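Local coordinates for protein fructokinase (Vibrio cholerae serotype O1, PDB 5EY7) that catalyses the ATP-dependent phosphorylation of fructose, as a member of the PfkB family of carbohydrate kinases in the ribokinase clan, at residues V141-L146 with P173-E178. Residues are numbered along the deposited sequence; the frame is centred on the assembly and turned at random.
Sequences VCSIAL and PNLREE
Two neighbouring parallel strands of the central sheet, 138-142 and 168-172, give way to loops at the sugar-binding end of the fructokinase, and there Cys142, Ser143 and Ile144 meet Pro173, Asn174 and Arg176. Beyond Cys142 the chain curls into a 3-10 turn, with Ala145 N hydrogen-bonded to Cys142 O, while the other loop makes an inverse gamma turn centred on Asn174. Where the strands end the backbones are still close, and the small Ser143 fits: its CB lies 3.7 Å from Pro173 CA, whereas Pro173 CB points away from the serine, and the proline side chain packs on Val190 of helix 186-194. At chi1 79° Ser143 OG is tucked back over its own main chain and lies 3.4 Å from Asn174 O. The same hydroxyl has a weak hydrogen bond to a water that accepts the N-H of Arg176 at 2.7 Å from its N, so the water bridges the gap as the loops diverge. Cys142 extends its sulfur away from its own backbone N (chi1 179°), and SG packs on Asn174 CB at 3.5 Å, so the thiol meets the aliphatic base of the side chain. Farther out, Arg176, bent at chi2 (131°), runs slantwise across the Ile144 side chain. The extended ethyl arm of Ile144 brings CD1 to 3.8 Å from Arg176 CD, and the same methyl reaches the edge of the guanidinium in its plane, 3.9 Å from NH1, giving the long arginine an apolar flank. Ile144 also touches Asp26, which like Arg176 binds fructose, and Asn174 belongs to a calcium site. Ligand-binding residues on loops at the carboxyl ends of parallel strands are the usual arrangement of alpha/beta folds, here that of a PfkB (ribokinase-type) sugar kinase.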
ATOM      1  N   VAL A 141       8.531 -20.146 -10.860  1.00 38.03           N
ATOM      2  CA  VAL A 141       8.769 -19.404  -9.635  1.00 37.63           C
ATOM      3  C   VAL A 141       9.394 -18.047  -9.920  1.00 40.18           C
ATOM      4  O   VAL A 141      10.317 -17.941 -10.723  1.00 40.58           O
ATOM      5  CB  VAL A 141       9.690 -20.191  -8.678  1.00 37.96           C
ATOM      6  CG1 VAL A 141      10.118 -19.322  -7.503  1.00 38.46           C
ATOM      7  CG2 VAL A 141       8.998 -21.453  -8.192  1.00 37.70           C
ATOM      8  N   CYS A 142       8.877 -17.010  -9.268  1.00 40.87           N
ATOM      9  CA  CYS A 142       9.491 -15.690  -9.309  1.00 40.02           C
ATOM     10  C   CYS A 142      10.377 -15.492  -8.079  1.00 40.67           C
ATOM     11  O   CYS A 142      10.080 -16.004  -7.006  1.00 40.95           O
ATOM     12  CB  CYS A 142       8.421 -14.597  -9.386  1.00 39.72           C
ATOM     13  SG  CYS A 142       9.061 -12.901  -9.417  1.00 57.21           S
ATOM     14  N   SER A 143      11.456 -14.732  -8.242  1.00 41.40           N
ATOM     15  CA  SER A 143      12.454 -14.554  -7.190  1.00 43.78           C
ATOM     16  C   SER A 143      11.908 -13.866  -5.945  1.00 43.39           C
ATOM     17  O   SER A 143      12.526 -13.921  -4.887  1.00 43.12           O
ATOM     18  CB  SER A 143      13.645 -13.760  -7.727  1.00 47.43           C
ATOM     19  OG  SER A 143      13.358 -12.380  -7.766  1.00 51.06           O
ATOM     20  N   ILE A 144      10.762 -13.209  -6.081  1.00 42.10           N
ATOM     21  CA  ILE A 144      10.114 -12.548  -4.955  1.00 43.52           C
ATOM     22  C   ILE A 144       9.699 -13.580  -3.906  1.00 42.32           C
ATOM     23  O   ILE A 144       9.607 -13.278  -2.715  1.00 45.38           O
ATOM     24  CB  ILE A 144       8.881 -11.724  -5.419  1.00 43.93           C
ATOM     25  CG1 ILE A 144       9.315 -10.618  -6.380  1.00 46.04           C
ATOM     26  CG2 ILE A 144       8.140 -11.115  -4.240  1.00 43.79           C
ATOM     27  CD1 ILE A 144       8.188  -9.697  -6.796  1.00 47.22           C
ATOM     28  N   ALA A 145       9.477 -14.811  -4.351  1.00 38.04           N
ATOM     29  CA  ALA A 145       9.073 -15.887  -3.458  1.00 36.20           C
ATOM     30  C   ALA A 145      10.225 -16.366  -2.568  1.00 37.03           C
ATOM     31  O   ALA A 145       9.997 -17.049  -1.572  1.00 35.62           O
ATOM     32  CB  ALA A 145       8.509 -17.045  -4.262  1.00 31.09           C
ATOM     33  N   LEU A 146      11.456 -16.006  -2.927  1.00 37.77           N
ATOM     34  CA  LEU A 146      12.632 -16.404  -2.155  1.00 39.50           C
ATOM     35  C   LEU A 146      13.072 -15.305  -1.191  1.00 42.22           C
ATOM     36  O   LEU A 146      14.068 -15.449  -0.482  1.00 40.13           O
ATOM     37  CB  LEU A 146      13.794 -16.756  -3.086  1.00 39.38           C
ATOM     38  CG  LEU A 146      13.510 -17.609  -4.326  1.00 39.61           C
ATOM     39  CD1 LEU A 146      14.778 -17.764  -5.165  1.00 39.91           C
ATOM     40  CD2 LEU A 146      12.948 -18.969  -3.939  1.00 37.47           C
ATOM     41  N   PRO A 173      14.064 -14.588 -12.300  1.00 63.64           N
ATOM     42  CA  PRO A 173      14.588 -13.659 -11.295  1.00 66.99           C
ATOM     43  C   PRO A 173      14.096 -12.229 -11.504  1.00 71.23           C
ATOM     44  O   PRO A 173      14.905 -11.342 -11.753  1.00 73.27           O
ATOM     45  CB  PRO A 173      16.109 -13.749 -11.495  1.00 67.39           C
ATOM     46  CG  PRO A 173      16.271 -14.197 -12.911  1.00 67.35           C
ATOM     47  CD  PRO A 173      15.137 -15.128 -13.159  1.00 64.60           C
ATOM     48  N   ASN A 174      12.785 -12.019 -11.418  1.00 73.83           N
ATOM     49  CA  ASN A 174      12.206 -10.681 -11.509  1.00 77.42           C
ATOM     50  C   ASN A 174      12.612  -9.842 -10.303  1.00 76.05           C
ATOM     51  O   ASN A 174      11.892  -9.782  -9.311  1.00 74.34           O
ATOM     52  CB  ASN A 174      10.680 -10.760 -11.610  1.00 80.02           C
ATOM     53  CG  ASN A 174      10.151 -10.202 -12.915  1.00 85.58           C
ATOM     54  OD1 ASN A 174      10.895 -10.032 -13.881  1.00 88.46           O
ATOM     55  ND2 ASN A 174       8.856  -9.912 -12.949  1.00 86.88           N
ATOM     56  N   LEU A 175      13.771  -9.201 -10.400  1.00 79.03           N
ATOM     57  CA  LEU A 175      14.395  -8.561  -9.245  1.00 80.05           C
ATOM     58  C   LEU A 175      13.644  -7.353  -8.702  1.00 83.95           C
ATOM     59  O   LEU A 175      13.344  -6.407  -9.424  1.00 89.29           O
ATOM     60  CB  LEU A 175      15.824  -8.139  -9.586  1.00 80.76           C
ATOM     61  CG  LEU A 175      16.784  -9.267  -9.954  1.00 78.74           C
ATOM     62  CD1 LEU A 175      18.213  -8.757  -9.929  1.00 80.52           C
ATOM     63  CD2 LEU A 175      16.606 -10.456  -9.021  1.00 75.19           C
ATOM     64  N   ARG A 176      13.356  -7.401  -7.408  1.00 80.43           N
ATOM     65  CA  ARG A 176      12.820  -6.261  -6.674  1.00 80.68           C
ATOM     66  C   ARG A 176      13.378  -6.301  -5.262  1.00 74.93           C
ATOM     67  O   ARG A 176      12.865  -7.008  -4.396  1.00 72.01           O
ATOM     68  CB  ARG A 176      11.288  -6.268  -6.662  1.00 84.08           C
ATOM     69  CG  ARG A 176      10.662  -5.673  -7.918  1.00 89.96           C
ATOM     70  CD  ARG A 176       9.591  -6.584  -8.501  1.00 90.36           C
ATOM     71  NE  ARG A 176       9.059  -6.045  -9.750  1.00 94.83           N
ATOM     72  CZ  ARG A 176       8.080  -6.602 -10.454  1.00 95.45           C
ATOM     73  NH1 ARG A 176       7.509  -7.725 -10.036  1.00 93.48           N
ATOM     74  NH2 ARG A 176       7.668  -6.033 -11.577  1.00 97.98           N
ATOM     75  N   GLU A 177      14.445  -5.543  -5.049  1.00 73.57           N
ATOM     76  CA  GLU A 177      15.184  -5.578  -3.797  1.00 70.84           C
ATOM     77  C   GLU A 177      14.372  -5.064  -2.611  1.00 67.76           C
ATOM     78  O   GLU A 177      14.663  -5.398  -1.464  1.00 66.48           O
ATOM     79  CB  GLU A 177      16.474  -4.770  -3.940  1.00 75.29           C
ATOM     80  CG  GLU A 177      17.557  -5.153  -2.954  1.00 77.21           C
ATOM     81  CD  GLU A 177      18.898  -4.524  -3.281  1.00 81.77           C
ATOM     82  OE1 GLU A 177      18.917  -3.363  -3.745  1.00 85.36           O
ATOM     83  OE2 GLU A 177      19.931  -5.198  -3.078  1.00 81.65           O
ATOM     84  N   GLU A 178      13.347  -4.267  -2.898  1.00 67.18           N
ATOM     85  CA  GLU A 178      12.530  -3.635  -1.864  1.00 67.62           C
ATOM     86  C   GLU A 178      11.899  -4.631  -0.896  1.00 65.59           C
ATOM     87  O   GLU A 178      11.851  -4.393   0.307  1.00 65.93           O
ATOM     88  CB  GLU A 178      11.420  -2.792  -2.500  1.00 69.69           C
ATOM     89  CG  GLU A 178      11.893  -1.510  -3.161  1.00 73.68           C
ATOM     90  CD  GLU A 178      12.634  -1.752  -4.460  1.00 73.69           C
ATOM     91  OE1 GLU A 178      13.487  -0.915  -4.816  1.00 76.59           O
ATOM     92  OE2 GLU A 178      12.361  -2.775  -5.124  1.00 69.67           O
TER
HETATM   93  O   HOH W   1      12.860  -9.633  -5.936  1.00 42.32           O